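Local coordinates for protein acireductone dioxygenase (Bacillus anthracis, PDB 4QGL) that probably catalyses oxygen-dependent cleavage of an acireductone in the methionine salvage pathway, with products that differ according to whether iron or nickel is bound, at residues N19-K22 with V23-L27; S40-P44 with H45-N49; L95-N98 with F99-H103. All coordinates share one frame; numbering follows the deposited sequence.

Contact 1 of 3, residues N19-K22 with V23-L27; sequences NEVK and VSKFL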
ATOM      1  N   ASN A  19       7.183  17.460  -2.055  1.00 37.11           N
ATOM      2  CA  ASN A  19       8.445  17.491  -1.313  1.00 38.68           C
ATOM      3  C   ASN A  19       8.536  16.362  -0.272  1.00 38.51           C
ATOM      4  O   ASN A  19       7.558  16.072   0.404  1.00 38.13           O
ATOM      5  CB  ASN A  19       8.584  18.871  -0.661  1.00 40.12           C
ATOM      6  CG  ASN A  19       9.831  19.008   0.207  1.00 41.26           C
ATOM      7  OD1 ASN A  19       9.857  18.577   1.352  1.00 41.07           O
ATOM      8  ND2 ASN A  19      10.852  19.656  -0.324  1.00 42.52           N
ATOM      9  N   GLU A  20       9.705  15.734  -0.142  1.00 39.38           N
ATOM     10  CA  GLU A  20       9.828  14.533   0.711  1.00 39.00           C
ATOM     11  C   GLU A  20       9.448  14.779   2.153  1.00 37.94           C
ATOM     12  O   GLU A  20       8.656  14.052   2.754  1.00 37.05           O
ATOM     13  CB  GLU A  20      11.252  14.004   0.773  1.00 41.03           C
ATOM     14  CG  GLU A  20      12.130  14.270  -0.427  1.00 43.42           C
ATOM     15  CD  GLU A  20      13.367  13.366  -0.454  1.00 44.63           C
ATOM     16  OE1 GLU A  20      14.108  13.428  -1.476  1.00 44.96           O
ATOM     17  OE2 GLU A  20      13.579  12.600   0.539  1.00 44.95           O
ATOM     18  N   VAL A  21      10.082  15.790   2.710  1.00 37.56           N
ATOM     19  CA  VAL A  21       9.881  16.144   4.085  1.00 37.28           C
ATOM     20  C   VAL A  21       8.428  16.540   4.412  1.00 36.53           C
ATOM     21  O   VAL A  21       7.904  16.161   5.474  1.00 36.19           O
ATOM     22  CB  VAL A  21      10.849  17.277   4.444  1.00 38.66           C
ATOM     23  CG1 VAL A  21      10.438  17.976   5.736  1.00 39.34           C
ATOM     24  CG2 VAL A  21      12.269  16.731   4.513  1.00 39.00           C
ATOM     25  N   LYS A  22       7.773  17.276   3.507  1.00 35.81           N
ATOM     26  CA  LYS A  22       6.412  17.748   3.761  1.00 35.21           C
ATOM     27  C   LYS A  22       5.428  16.631   3.641  1.00 33.39           C
ATOM     28  O   LYS A  22       4.426  16.598   4.353  1.00 32.99           O
ATOM     29  CB  LYS A  22       6.007  18.845   2.797  1.00 36.00           C
ATOM     30  CG  LYS A  22       7.108  19.868   2.575  1.00 37.58           C
ATOM     31  CD  LYS A  22       6.631  21.290   2.742  1.00 38.80           C
ATOM     32  CE  LYS A  22       7.254  22.190   1.678  1.00 40.01           C
ATOM     33  NZ  LYS A  22       6.674  23.574   1.694  1.00 41.17           N
ATOM     34  N   VAL A  23       5.710  15.712   2.732  1.00 32.09           N
ATOM     35  CA  VAL A  23       4.852  14.557   2.566  1.00 30.70           C
ATOM     36  C   VAL A  23       4.800  13.760   3.858  1.00 30.10           C
ATOM     37  O   VAL A  23       3.733  13.457   4.378  1.00 29.58           O
ATOM     38  CB  VAL A  23       5.338  13.663   1.417  1.00 30.18           C
ATOM     39  CG1 VAL A  23       4.770  12.243   1.527  1.00 29.30           C
ATOM     40  CG2 VAL A  23       4.979  14.304   0.088  1.00 30.21           C
ATOM     41  N   SER A  24       5.965  13.433   4.385  1.00 30.10           N
ATOM     42  CA  SER A  24       6.034  12.584   5.567  1.00 29.77           C
ATOM     43  C   SER A  24       5.513  13.344   6.769  1.00 29.97           C
ATOM     44  O   SER A  24       4.793  12.778   7.568  1.00 29.65           O
ATOM     45  CB  SER A  24       7.456  12.014   5.782  1.00 30.23           C
ATOM     46  OG  SER A  24       8.439  13.029   5.976  1.00 31.35           O
ATOM     47  N   LYS A  25       5.830  14.630   6.874  1.00 30.41           N
ATOM     48  CA  LYS A  25       5.206  15.445   7.914  1.00 30.87           C
ATOM     49  C   LYS A  25       3.688  15.431   7.847  1.00 29.99           C
ATOM     50  O   LYS A  25       3.025  15.258   8.877  1.00 29.94           O
ATOM     51  CB  LYS A  25       5.728  16.864   7.882  1.00 32.14           C
ATOM     52  CG  LYS A  25       7.042  16.961   8.646  1.00 33.37           C
ATOM     53  CD  LYS A  25       7.695  18.311   8.456  1.00 34.76           C
ATOM     54  CE  LYS A  25       8.947  18.422   9.306  1.00 36.02           C
ATOM     55  NZ  LYS A  25       9.720  19.643   8.940  1.00 37.31           N
ATOM     56  N   PHE A  26       3.145  15.569   6.630  1.00 29.10           N
ATOM     57  CA  PHE A  26       1.698  15.517   6.423  1.00 28.35           C
ATOM     58  C   PHE A  26       1.086  14.165   6.822  1.00 27.53           C
ATOM     59  O   PHE A  26       0.106  14.121   7.543  1.00 27.57           O
ATOM     60  CB  PHE A  26       1.365  15.886   4.981  1.00 27.90           C
ATOM     61  CG  PHE A  26      -0.076  15.770   4.656  1.00 27.28           C
ATOM     62  CD1 PHE A  26      -0.935  16.839   4.855  1.00 27.81           C
ATOM     63  CD2 PHE A  26      -0.585  14.592   4.166  1.00 26.34           C
ATOM     64  CE1 PHE A  26      -2.282  16.742   4.553  1.00 27.38           C
ATOM     65  CE2 PHE A  26      -1.930  14.478   3.876  1.00 25.98           C
ATOM     66  CZ  PHE A  26      -2.779  15.560   4.062  1.00 26.50           C
ATOM     67  N   LEU A  27       1.684  13.072   6.375  1.00 26.93           N
ATOM     68  CA  LEU A  27       1.195  11.736   6.705  1.00 26.30           C
ATOM     69  C   LEU A  27       1.283  11.470   8.202  1.00 26.98           C
ATOM     70  O   LEU A  27       0.425  10.808   8.780  1.00 26.84           O
ATOM     71  CB  LEU A  27       1.974  10.682   5.924  1.00 25.63           C
ATOM     72  CG  LEU A  27       1.720  10.745   4.421  1.00 25.08           C
ATOM     73  CD1 LEU A  27       2.690   9.881   3.639  1.00 24.73           C
ATOM     74  CD2 LEU A  27       0.285  10.361   4.096  1.00 24.55           C
TER

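Contact 2 of 3, residues S40-P44 with H45-N49; sequences SKLPP and HLNEN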
ATOM      1  N   SER A  40      16.076  -1.086  -4.366  1.00 26.46           N
ATOM      2  CA  SER A  40      17.266  -1.492  -5.155  1.00 27.38           C
ATOM      3  C   SER A  40      17.853  -2.849  -4.751  1.00 27.95           C
ATOM      4  O   SER A  40      18.602  -3.442  -5.493  1.00 28.39           O
ATOM      5  CB  SER A  40      18.386  -0.447  -5.063  1.00 28.01           C
ATOM      6  OG  SER A  40      18.931  -0.362  -3.761  1.00 28.24           O
ATOM      7  N   LYS A  41      17.520  -3.314  -3.555  1.00 28.21           N
ATOM      8  CA  LYS A  41      17.822  -4.692  -3.148  1.00 28.94           C
ATOM      9  C   LYS A  41      17.126  -5.772  -3.943  1.00 28.97           C
ATOM     10  O   LYS A  41      17.602  -6.877  -3.999  1.00 29.72           O
ATOM     11  CB  LYS A  41      17.381  -4.933  -1.712  1.00 28.88           C
ATOM     12  CG  LYS A  41      18.409  -4.573  -0.677  1.00 29.53           C
ATOM     13  CD  LYS A  41      17.681  -4.170   0.587  1.00 29.32           C
ATOM     14  CE  LYS A  41      16.796  -5.308   1.069  1.00 29.13           C
ATOM     15  NZ  LYS A  41      16.403  -5.060   2.484  1.00 29.24           N
ATOM     16  N   LEU A  42      15.953  -5.488  -4.462  1.00 28.66           N
ATOM     17  CA  LEU A  42      15.178  -6.498  -5.133  1.00 28.71           C
ATOM     18  C   LEU A  42      15.945  -6.943  -6.351  1.00 29.52           C
ATOM     19  O   LEU A  42      16.415  -6.123  -7.121  1.00 29.70           O
ATOM     20  CB  LEU A  42      13.801  -5.946  -5.536  1.00 28.13           C
ATOM     21  CG  LEU A  42      12.737  -6.958  -5.999  1.00 28.05           C
ATOM     22  CD1 LEU A  42      12.140  -7.718  -4.827  1.00 27.82           C
ATOM     23  CD2 LEU A  42      11.627  -6.276  -6.788  1.00 27.64           C
ATOM     24  N   PRO A  43      16.098  -8.256  -6.517  1.00 30.42           N
ATOM     25  CA  PRO A  43      16.671  -8.822  -7.729  1.00 31.38           C
ATOM     26  C   PRO A  43      15.877  -8.487  -8.986  1.00 31.59           C
ATOM     27  O   PRO A  43      14.656  -8.500  -8.969  1.00 31.05           O
ATOM     28  CB  PRO A  43      16.637 -10.331  -7.494  1.00 31.68           C
ATOM     29  CG  PRO A  43      16.372 -10.532  -6.056  1.00 31.45           C
ATOM     30  CD  PRO A  43      16.069  -9.221  -5.411  1.00 30.71           C
ATOM     31  N   PRO A  44      16.579  -8.216 -10.076  1.00 32.88           N
ATOM     32  CA  PRO A  44      15.915  -7.731 -11.280  1.00 33.49           C
ATOM     33  C   PRO A  44      14.888  -8.674 -11.903  1.00 33.75           C
ATOM     34  O   PRO A  44      13.890  -8.183 -12.457  1.00 33.66           O
ATOM     35  CB  PRO A  44      17.090  -7.459 -12.230  1.00 34.33           C
ATOM     36  CG  PRO A  44      18.197  -7.057 -11.307  1.00 34.24           C
ATOM     37  CD  PRO A  44      18.037  -7.995 -10.136  1.00 33.86           C
ATOM     38  N   HIS A  45      15.092  -9.984 -11.789  1.00 34.29           N
ATOM     39  CA  HIS A  45      14.117 -10.909 -12.346  1.00 34.60           C
ATOM     40  C   HIS A  45      12.815 -10.820 -11.555  1.00 34.02           C
ATOM     41  O   HIS A  45      11.788 -11.272 -12.045  1.00 34.15           O
ATOM     42  CB  HIS A  45      14.636 -12.340 -12.407  1.00 35.41           C
ATOM     43  CG  HIS A  45      14.474 -13.096 -11.133  1.00 35.51           C
ATOM     44  ND1 HIS A  45      13.449 -13.990 -10.934  1.00 35.71           N
ATOM     45  CD2 HIS A  45      15.206 -13.099  -9.995  1.00 35.51           C
ATOM     46  CE1 HIS A  45      13.553 -14.510  -9.723  1.00 35.86           C
ATOM     47  NE2 HIS A  45      14.611 -13.984  -9.130  1.00 35.61           N
ATOM     48  N   LEU A  46      12.839 -10.219 -10.358  1.00 33.32           N
ATOM     49  CA  LEU A  46      11.577  -9.915  -9.637  1.00 32.67           C
ATOM     50  C   LEU A  46      10.938  -8.529  -9.884  1.00 32.28           C
ATOM     51  O   LEU A  46       9.811  -8.311  -9.463  1.00 31.53           O
ATOM     52  CB  LEU A  46      11.739 -10.169  -8.133  1.00 32.16           C
ATOM     53  CG  LEU A  46      11.970 -11.639  -7.839  1.00 32.61           C
ATOM     54  CD1 LEU A  46      12.056 -11.890  -6.345  1.00 32.68           C
ATOM     55  CD2 LEU A  46      10.876 -12.476  -8.458  1.00 32.95           C
ATOM     56  N   ASN A  47      11.666  -7.615 -10.534  1.00 33.00           N
ATOM     57  CA  ASN A  47      11.134  -6.315 -10.972  1.00 33.17           C
ATOM     58  C   ASN A  47      10.051  -6.449 -12.054  1.00 32.99           C
ATOM     59  O   ASN A  47      10.186  -7.231 -12.999  1.00 33.36           O
ATOM     60  CB  ASN A  47      12.254  -5.433 -11.528  1.00 34.20           C
ATOM     61  CG  ASN A  47      12.667  -4.347 -10.575  1.00 34.37           C
ATOM     62  OD1 ASN A  47      12.452  -3.165 -10.841  1.00 34.58           O
ATOM     63  ND2 ASN A  47      13.285  -4.736  -9.462  1.00 34.93           N
ATOM     64  N   GLU A  48       8.979  -5.687 -11.898  1.00 32.24           N
ATOM     65  CA  GLU A  48       7.872  -5.746 -12.827  1.00 32.52           C
ATOM     66  C   GLU A  48       7.563  -7.187 -13.216  1.00 32.26           C
ATOM     67  O   GLU A  48       7.463  -7.530 -14.385  1.00 32.50           O
ATOM     68  CB  GLU A  48       8.164  -4.899 -14.073  1.00 33.76           C
ATOM     69  CG  GLU A  48       7.920  -3.399 -13.928  1.00 34.08           C
ATOM     70  CD  GLU A  48       6.804  -3.038 -12.949  1.00 34.26           C
ATOM     71  OE1 GLU A  48       5.624  -3.341 -13.212  1.00 35.53           O
ATOM     72  OE2 GLU A  48       7.102  -2.450 -11.888  1.00 34.43           O
ATOM     73  N   ASN A  49       7.405  -8.028 -12.207  1.00 31.38           N
ATOM     74  CA  ASN A  49       7.112  -9.413 -12.430  1.00 31.46           C
ATOM     75  C   ASN A  49       5.771  -9.659 -11.801  1.00 30.54           C
ATOM     76  O   ASN A  49       5.609  -9.499 -10.592  1.00 30.04           O
ATOM     77  CB  ASN A  49       8.191 -10.258 -11.771  1.00 31.88           C
ATOM     78  CG  ASN A  49       8.104 -11.717 -12.145  1.00 32.83           C
ATOM     79  OD1 ASN A  49       7.032 -12.240 -12.401  1.00 33.45           O
ATOM     80  ND2 ASN A  49       9.239 -12.389 -12.156  1.00 33.46           N
TER

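Contact 3 of 3, residues L95-N98 with F99-H103; sequences LLIN and FQKEH. With CD (cadmium ion), chain B.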
ATOM      1  N   LEU A  95     -13.526  -8.107  -8.027  1.00 45.29           N
ATOM      2  CA  LEU A  95     -12.694  -8.116  -6.827  1.00 43.31           C
ATOM      3  C   LEU A  95     -12.499  -6.691  -6.294  1.00 40.09           C
ATOM      4  O   LEU A  95     -12.800  -6.397  -5.153  1.00 38.74           O
ATOM      5  CB  LEU A  95     -11.350  -8.780  -7.181  1.00 44.32           C
ATOM      6  CG  LEU A  95     -10.195  -8.909  -6.187  1.00 44.57           C
ATOM      7  CD1 LEU A  95      -9.283  -7.691  -6.248  1.00 43.80           C
ATOM      8  CD2 LEU A  95     -10.679  -9.141  -4.757  1.00 45.42           C
ATOM      9  N   LEU A  96     -12.033  -5.824  -7.181  1.00 38.69           N
ATOM     10  CA  LEU A  96     -11.718  -4.412  -6.926  1.00 36.58           C
ATOM     11  C   LEU A  96     -12.857  -3.549  -6.403  1.00 35.85           C
ATOM     12  O   LEU A  96     -12.650  -2.609  -5.629  1.00 34.71           O
ATOM     13  CB  LEU A  96     -11.253  -3.786  -8.232  1.00 35.97           C
ATOM     14  CG  LEU A  96      -9.888  -4.260  -8.714  1.00 35.63           C
ATOM     15  CD1 LEU A  96      -9.674  -3.759 -10.131  1.00 35.57           C
ATOM     16  CD2 LEU A  96      -8.770  -3.801  -7.789  1.00 34.74           C
ATOM     17  N   ILE A  97     -14.057  -3.867  -6.846  1.00 36.21           N
ATOM     18  CA  ILE A  97     -15.256  -3.173  -6.393  1.00 36.60           C
ATOM     19  C   ILE A  97     -15.486  -3.361  -4.879  1.00 36.35           C
ATOM     20  O   ILE A  97     -16.261  -2.649  -4.238  1.00 36.13           O
ATOM     21  CB  ILE A  97     -16.485  -3.607  -7.245  1.00 37.82           C
ATOM     22  CG1 ILE A  97     -17.688  -2.665  -7.011  1.00 38.25           C
ATOM     23  CG2 ILE A  97     -16.821  -5.088  -7.024  1.00 38.56           C
ATOM     24  CD1 ILE A  97     -17.411  -1.178  -7.263  1.00 37.69           C
ATOM     25  N   ASN A  98     -14.790  -4.316  -4.293  1.00 36.29           N
ATOM     26  CA  ASN A  98     -14.774  -4.410  -2.843  1.00 35.86           C
ATOM     27  C   ASN A  98     -13.865  -3.390  -2.162  1.00 34.36           C
ATOM     28  O   ASN A  98     -14.110  -3.030  -1.018  1.00 34.33           O
ATOM     29  CB  ASN A  98     -14.457  -5.838  -2.409  1.00 36.51           C
ATOM     30  CG  ASN A  98     -15.522  -6.807  -2.872  1.00 37.64           C
ATOM     31  OD1 ASN A  98     -16.724  -6.504  -2.813  1.00 37.92           O
ATOM     32  ND2 ASN A  98     -15.095  -7.969  -3.356  1.00 38.14           N
ATOM     33  N   PHE A  99     -12.822  -2.913  -2.826  1.00 33.23           N
ATOM     34  CA  PHE A  99     -11.916  -1.999  -2.131  1.00 32.19           C
ATOM     35  C   PHE A  99     -11.971  -0.604  -2.694  1.00 30.70           C
ATOM     36  O   PHE A  99     -11.465   0.342  -2.105  1.00 29.16           O
ATOM     37  CB  PHE A  99     -10.538  -2.620  -2.037  1.00 32.75           C
ATOM     38  CG  PHE A  99     -10.582  -3.977  -1.414  1.00 34.66           C
ATOM     39  CD1 PHE A  99     -11.037  -4.131  -0.094  1.00 36.08           C
ATOM     40  CD2 PHE A  99     -10.284  -5.111  -2.146  1.00 36.00           C
ATOM     41  CE1 PHE A  99     -11.140  -5.385   0.504  1.00 36.75           C
ATOM     42  CE2 PHE A  99     -10.387  -6.373  -1.557  1.00 37.29           C
ATOM     43  CZ  PHE A  99     -10.805  -6.507  -0.230  1.00 37.55           C
ATOM     44  N   GLN A 100     -12.696  -0.494  -3.798  1.00 30.78           N
ATOM     45  CA  GLN A 100     -13.127   0.776  -4.362  1.00 30.21           C
ATOM     46  C   GLN A 100     -14.210   1.492  -3.574  1.00 29.51           C
ATOM     47  O   GLN A 100     -14.346   2.696  -3.701  1.00 29.03           O
ATOM     48  CB  GLN A 100     -13.623   0.564  -5.779  1.00 31.15           C
ATOM     49  CG  GLN A 100     -12.573   0.894  -6.810  1.00 31.36           C
ATOM     50  CD  GLN A 100     -12.813   0.223  -8.157  1.00 32.79           C
ATOM     51  OE1 GLN A 100     -11.849  -0.053  -8.887  1.00 32.99           O
ATOM     52  NE2 GLN A 100     -14.101  -0.041  -8.509  1.00 33.72           N
ATOM     53  N   LYS A 101     -14.994   0.769  -2.788  1.00 29.28           N
ATOM     54  CA  LYS A 101     -15.983   1.421  -1.920  1.00 29.08           C
ATOM     55  C   LYS A 101     -15.390   1.827  -0.583  1.00 28.28           C
ATOM     56  O   LYS A 101     -14.508   1.134  -0.042  1.00 28.39           O
ATOM     57  CB  LYS A 101     -17.160   0.518  -1.697  1.00 29.93           C
ATOM     58  CG  LYS A 101     -17.924   0.210  -2.973  1.00 30.72           C
ATOM     59  CD  LYS A 101     -18.942  -0.877  -2.670  1.00 31.84           C
ATOM     60  CE  LYS A 101     -20.003  -0.995  -3.743  1.00 32.85           C
ATOM     61  NZ  LYS A 101     -21.156  -1.776  -3.221  1.00 34.00           N
ATOM     62  N   GLU A 102     -15.861   2.946  -0.044  1.00 27.62           N
ATOM     63  CA  GLU A 102     -15.331   3.441   1.207  1.00 26.98           C
ATOM     64  C   GLU A 102     -15.666   2.447   2.312  1.00 26.92           C
ATOM     65  O   GLU A 102     -16.814   2.076   2.523  1.00 27.39           O
ATOM     66  CB  GLU A 102     -15.928   4.799   1.521  1.00 27.32           C
ATOM     67  CG  GLU A 102     -15.400   5.471   2.778  1.00 27.40           C
ATOM     68  CD  GLU A 102     -16.256   6.666   3.212  1.00 27.96           C
ATOM     69  OE1 GLU A 102     -16.773   6.667   4.348  1.00 28.42           O
ATOM     70  OE2 GLU A 102     -16.431   7.607   2.410  1.00 28.24           O
ATOM     71  N   HIS A 103     -14.638   1.995   3.000  1.00 26.35           N
ATOM     72  CA  HIS A 103     -14.803   1.119   4.160  1.00 26.56           C
ATOM     73  C   HIS A 103     -13.787   1.504   5.175  1.00 26.24           C
ATOM     74  O   HIS A 103     -12.912   2.303   4.885  1.00 25.51           O
ATOM     75  CB  HIS A 103     -14.624  -0.345   3.765  1.00 26.62           C
ATOM     76  CG  HIS A 103     -13.331  -0.623   3.087  1.00 25.95           C
ATOM     77  ND1 HIS A 103     -13.072  -0.242   1.791  1.00 25.57           N
ATOM     78  CD2 HIS A 103     -12.199  -1.181   3.547  1.00 25.79           C
ATOM     79  CE1 HIS A 103     -11.843  -0.588   1.471  1.00 25.10           C
ATOM     80  NE2 HIS A 103     -11.301  -1.179   2.518  1.00 25.32           N
TER
HETATM   81 CD    CD B 201      -9.006  -1.438   2.995  0.75 19.24          CD
HETATM   82  O   HOH W   1      -8.450  -0.981   0.758  1.00  7.63           O

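Contact 1 of 3, residues N19-K22 with V23-L27
The N-terminal turn of helix 20-29, in which Val21 and Lys25 lie side by side, is a compact example of how a helix starts behind an N-cap residue. Asn19 is that residue. With CG anti to the backbone N (chi1 177°), its amide swings over the first turn, and Asn19 OD1 accepts from Lys22 N at 3.3 Å, in the carbonyl plane on a lone pair. The backbone of Asn19 also opens the helical ladder, since Val23 N reaches Asn19 O at 3.0 Å. Three more i to i+4 bonds follow, Ser24 N to Glu20 O at 3.2 Å, Lys25 N to Val21 O at 2.9 Å and Phe26 N to Lys22 O at 2.8 Å.

Val21 O carries two donors. Besides the amide of Lys25, Ser24 OG gives it a bond of 3.2 Å from above the carbonyl plane, and both arrive from the same face. The hydroxyl is thus spent on the helix's own backbone. Farther out, the extended Lys25 chain runs alongside Val21, its NZ 3.7 Å from Val21 CG1, on an exposed flank. Val23, Phe26 and Leu27 instead meet Ile8 of strand 7-10, and Phe26 sets its ring edge-to-face with that of Phe130. An Asn N-cap ahead of an amphipathic helix laid against a beta-sheet is the pattern here.

Contact 2 of 3, residues S40-P44 with H45-N49
Pro43 O receives Leu46 N at 2.9 Å, and one residue later Pro44 O receives Asn47 N at 3.0 Å. Both bonds span three residues, the spacing of 3-10 turns, and together they wind the chain from Pro43 to Asn47 into consecutive 3-10 turns. Neither Pro43 nor Pro44 has an N-H to give, yet the carbonyls of both are acceptors for the turns that follow.

Side chains meet across the bend. Leu42, with CG anti to the backbone N (chi1 -168°), extends toward the returning chain and crosses Leu46 at about a right angle, Leu42 CG resting 4.0 Å from Leu46 CB. The methyl Leu42 CD2 comes to 3.5 Å from Asn47 ND2, so the amide of Asn47 lies against a hydrocarbon surface. The His45 imidazole has Leu46 CG over one face, 3.7 Å above the plane and displaced toward the rim, while Pro43 CB approaches His45 CD2 obliquely at 4.0 Å. Past these turns, Glu48 adopts a left-handed backbone conformation. Beyond it Asn49 turns back, and Asn49 ND2 donates to His45 O at 2.8 Å with an N-H...O angle of 163°. That bond lies in the carbonyl plane and close to the amide plane of Asn49, a geometry that fixes how the amide is rotated.

The whole stretch belongs to the connection between strand 33-36 and helix 54-63. His45 and Leu46 rest on that helix, at Asn56 and at Glu59 or Ile60 respectively, while Leu42 turns to Phe64 and Val114, and Lys41 forms a salt bridge with Glu67 of helix 65-75.

Contact 3 of 3, residues L95-N98 with F99-H103
Asn98 sets its CB over the face of the ring of Phe99, its neighbour in sequence: Asn98 CB sits 4.1 Å from the centroid of the Phe99 ring and only 6° off its normal, a CH-pi contact over the middle of the face. Phe99 CG lies anti to its own carbonyl carbon (chi1 -54°), which folds the ring back beneath Asn98 and brings CE2 to 4.2 Å from Leu95 CD2. Ile97 and Gln100 are turned differently, crossing at about a right angle. Gln100 reaches back along the chain, its NE2 3.7 Å from Ile97 CD1 and its OE1 beside Leu96 CB. Lys101 is extended, with its CG passing close to Ile97 O.

The backbone behind these side chains is drawn together at Leu96 O, which accepts from both Phe99 N and Gln100 N, each at 2.8 Å; one bond spans three residues and the other four. The chain then runs into the first cupin motif, the His-X-His...Glu signature that supplies three metal ligands on the double-stranded beta-helix, here beginning with His103.

His103 shows how a second-shell bond sets a ligand. Its ND1 donates to Lys101 O at 2.7 Å, with the acceptor only 4° out of the imidazole plane, while NE2 on the far side of the ring binds the cadmium ion at 2.4 Å. A water lies in the same plane at the ring edge and is itself a ligand of the cadmium. His103 CE1 comes in at the edge of the Phe99 ring, in its plane. His105, Glu109 and His148 complete the cadmium site, which is the site predicted to hold iron or nickel, and Glu102 forms a salt bridge with Arg147.

Followed from the N terminus, the three contacts come in series; none nests within or crosses another, and each closes only a few residues of continuous chain. Contact 1 starts the helix between strands 16-17 and 33-36. Contact 2 coils the connection that leaves strand 33-36 for helix 54-63. Contact 3 takes the chain from helix 92-96 toward strand 109-113 and the metal. Their centres are 27 to 29 Å apart, and no two touch. Contacts 2 and 3 lie on opposite sides of the chain's centre; all three fall within one cupin-family domain, and contact 3 holds a metal ligand.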